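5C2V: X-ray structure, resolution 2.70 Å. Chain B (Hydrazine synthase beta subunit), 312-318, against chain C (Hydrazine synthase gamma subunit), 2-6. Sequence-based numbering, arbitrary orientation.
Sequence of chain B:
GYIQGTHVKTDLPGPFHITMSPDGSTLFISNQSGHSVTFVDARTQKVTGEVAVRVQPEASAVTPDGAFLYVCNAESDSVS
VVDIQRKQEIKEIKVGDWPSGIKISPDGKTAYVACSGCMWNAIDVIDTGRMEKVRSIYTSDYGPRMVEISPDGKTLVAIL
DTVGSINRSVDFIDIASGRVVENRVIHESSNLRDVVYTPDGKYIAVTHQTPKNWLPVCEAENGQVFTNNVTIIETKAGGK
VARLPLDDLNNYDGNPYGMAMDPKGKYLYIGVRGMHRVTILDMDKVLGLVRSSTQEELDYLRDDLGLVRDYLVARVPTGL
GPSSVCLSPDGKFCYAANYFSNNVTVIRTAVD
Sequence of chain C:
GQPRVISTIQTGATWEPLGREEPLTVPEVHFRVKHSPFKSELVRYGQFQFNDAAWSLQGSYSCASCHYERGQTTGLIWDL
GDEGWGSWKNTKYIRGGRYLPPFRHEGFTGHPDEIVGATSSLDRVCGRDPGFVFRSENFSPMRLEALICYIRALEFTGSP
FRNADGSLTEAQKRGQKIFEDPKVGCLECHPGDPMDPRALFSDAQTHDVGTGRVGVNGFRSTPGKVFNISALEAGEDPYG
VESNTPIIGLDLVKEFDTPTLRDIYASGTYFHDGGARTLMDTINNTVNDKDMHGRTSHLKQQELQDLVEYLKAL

Chain B 312-318: LVARVPT
Chain C 2-6: QPRVI

The contact between the beta and gamma subunits of hydrazine synthase at this point is small and mostly apolar: 219 Å² of surface is buried, summed over both sides, and no hydrogen bond crosses between the stretches. Residues 312-317 of chain B form a strand, and residues 4-6 of chain C begin another that runs in broadly the same direction, with 30° between their N-to-C vectors. The axes come no closer than 7.0 Å, too far for backbone pairing, so the contact rests mainly on side chains. The register is set by B:Ala314 CA lying 6.9 Å from C:Pro3 CA and B:Val316 CA 6.6 Å from C:Arg4 CA.

Chain C enters in an extended form. C:Gln2 (phi/psi -94/129°) stands outside the contact; its CA-to-CB bond points sideways, and chi1 of 54° (p), chi2 of -82° (m) and chi3 of 8° lead the amide away from chain B.

C:Pro3 (-58/133°) follows with its CA-to-CB bond toward chain B and its ring in the C-gamma exo pucker. It is covered over 60 Å², the largest area for any residue here, because three side chains of chain B meet its compact ring. B:Val313, at -75/-55° with chi1 178° (t), brings CG1 to 4.1 Å from C:Pro3 CG. B:Ala314, at -160/162°, places its CB also 4.1 Å from C:Pro3 CG; its single methyl is enough to make the contact. B:Val316 CG2 approaches C:Pro3 CB at 4.2 Å. A proline suits this place, since it offers a rigid hydrocarbon surface.

At C:Arg4 (-152/163°) the chain is nearly fully extended and the CA-to-CB bond turns away from chain B. The long side chain, with chi angles of 70° (p), -171° (t), -164° (t) and -83°, remains exposed, which suits its charge. Its main chain still passes over the valine, with C:Arg4 C 4.5 Å from B:Val316 CG1.

The alternation returns C:Val5 (-93/111°, chi1 170°, t) toward chain B. C:Val5 CG2 lies 3.5 Å from B:Val316 CG1 and 3.4 Å from B:Pro317 O, the latter a close van der Waals contact with a carbonyl. B:Val316 (-104/127°, chi1 -168°, t) is buried and loses 50 Å² to chain C; its two methyls divide between neighbours, CG2 near C:Pro3 and CG1 near C:Val5. B:Pro317 (-53/138°, C-gamma exo) has its CA-to-CB bond sideways, and its carbonyl makes the approach. B:Thr318 (-138/179°, chi1 -36°, m) donates from OG1 to B:Val316 O at 3.0 Å, a bond within chain B that links the residue after the strand to B:Val316.

B:Arg315 (-128/114°; chi1 -65°, m; chi2 -174°, t; chi3 178°, t; chi4 128°) points away, its guanidinium hydrogen-bonded elsewhere in the structure. B:Leu312 (-84/115°; chi1 168°, t; chi2 70°, p) and C:Ile6 (-83/-40°; chi1 52°, p; chi2 -179°, t) are out of reach.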

# COMPACT_ATOMS: atom_id res chain seq x y z
N LEU B 312 9.41 29.58 4.34
CA LEU B 312 8.79 30.83 3.90
C LEU B 312 7.85 31.39 4.97
O LEU B 312 6.83 30.79 5.30
CB LEU B 312 8.01 30.62 2.60
CG LEU B 312 7.07 31.76 2.17
CD1 LEU B 312 7.86 32.98 1.71
CD2 LEU B 312 6.11 31.29 1.09
N VAL B 313 8.21 32.55 5.50
CA VAL B 313 7.35 33.26 6.44
C VAL B 313 6.16 33.93 5.76
O VAL B 313 5.01 33.67 6.11
CB VAL B 313 8.13 34.33 7.24
CG1 VAL B 313 7.19 35.08 8.17
CG2 VAL B 313 9.27 33.69 8.01
N ALA B 314 6.45 34.77 4.77
CA ALA B 314 5.38 35.53 4.11
C ALA B 314 5.75 36.07 2.73
O ALA B 314 6.93 36.16 2.39
CB ALA B 314 4.93 36.68 5.01
N ARG B 315 4.74 36.42 1.95
CA ARG B 315 4.93 37.27 0.78
C ARG B 315 3.95 38.44 0.85
O ARG B 315 2.74 38.26 0.75
CB ARG B 315 4.75 36.48 -0.52
CG ARG B 315 5.79 35.40 -0.73
CD ARG B 315 5.65 34.75 -2.10
NE ARG B 315 6.68 33.74 -2.33
CZ ARG B 315 6.42 32.49 -2.72
NH1 ARG B 315 5.16 32.11 -2.92
NH2 ARG B 315 7.41 31.63 -2.91
N VAL B 316 4.50 39.64 1.01
CA VAL B 316 3.70 40.83 1.30
C VAL B 316 3.53 41.74 0.08
O VAL B 316 4.51 42.12 -0.56
CB VAL B 316 4.33 41.64 2.45
CG1 VAL B 316 3.35 42.69 2.94
CG2 VAL B 316 4.73 40.72 3.59
N PRO B 317 2.27 42.09 -0.24
CA PRO B 317 1.94 43.01 -1.34
C PRO B 317 2.68 44.34 -1.23
O PRO B 317 2.81 44.90 -0.14
CB PRO B 317 0.43 43.22 -1.17
CG PRO B 317 -0.05 41.98 -0.52
CD PRO B 317 1.06 41.56 0.41
N THR B 318 3.17 44.83 -2.37
CA THR B 318 3.96 46.06 -2.41
C THR B 318 3.51 46.90 -3.60
O THR B 318 2.63 46.50 -4.35
CB THR B 318 5.47 45.74 -2.50
OG1 THR B 318 5.76 44.57 -1.73
CG2 THR B 318 6.31 46.89 -1.96
N GLN C 2 1.91 38.33 12.44
CA GLN C 2 1.96 38.12 11.00
C GLN C 2 2.30 39.42 10.27
O GLN C 2 1.67 40.45 10.50
CB GLN C 2 0.64 37.54 10.48
CG GLN C 2 -0.61 38.34 10.84
CD GLN C 2 -1.12 38.05 12.25
OE1 GLN C 2 -0.46 37.37 13.03
NE2 GLN C 2 -2.29 38.58 12.57
N PRO C 3 3.31 39.37 9.39
CA PRO C 3 3.75 40.53 8.60
C PRO C 3 2.63 41.11 7.74
O PRO C 3 1.93 40.37 7.06
CB PRO C 3 4.87 39.95 7.73
CG PRO C 3 5.38 38.79 8.50
CD PRO C 3 4.18 38.20 9.17
N ARG C 4 2.47 42.43 7.78
CA ARG C 4 1.39 43.09 7.06
C ARG C 4 1.74 44.52 6.67
O ARG C 4 2.68 45.11 7.22
CB ARG C 4 0.12 43.08 7.92
CG ARG C 4 0.18 44.01 9.13
CD ARG C 4 -1.00 43.80 10.06
NE ARG C 4 -1.16 44.90 11.00
CZ ARG C 4 -0.48 45.02 12.13
NH1 ARG C 4 0.41 44.11 12.48
NH2 ARG C 4 -0.70 46.06 12.93
N VAL C 5 0.99 45.08 5.73
CA VAL C 5 1.20 46.47 5.30
C VAL C 5 0.31 47.42 6.09
O VAL C 5 -0.92 47.41 5.94
CB VAL C 5 0.91 46.65 3.80
CG1 VAL C 5 0.89 48.13 3.44
CG2 VAL C 5 1.93 45.92 2.96
N ILE C 6 0.93 48.24 6.93
CA ILE C 6 0.20 49.25 7.68
C ILE C 6 -0.04 50.54 6.88
O ILE C 6 -1.12 51.13 6.97
CB ILE C 6 0.93 49.60 9.00
CG1 ILE C 6 2.39 49.95 8.74
CG2 ILE C 6 0.83 48.44 9.98
CD1 ILE C 6 3.17 50.28 9.98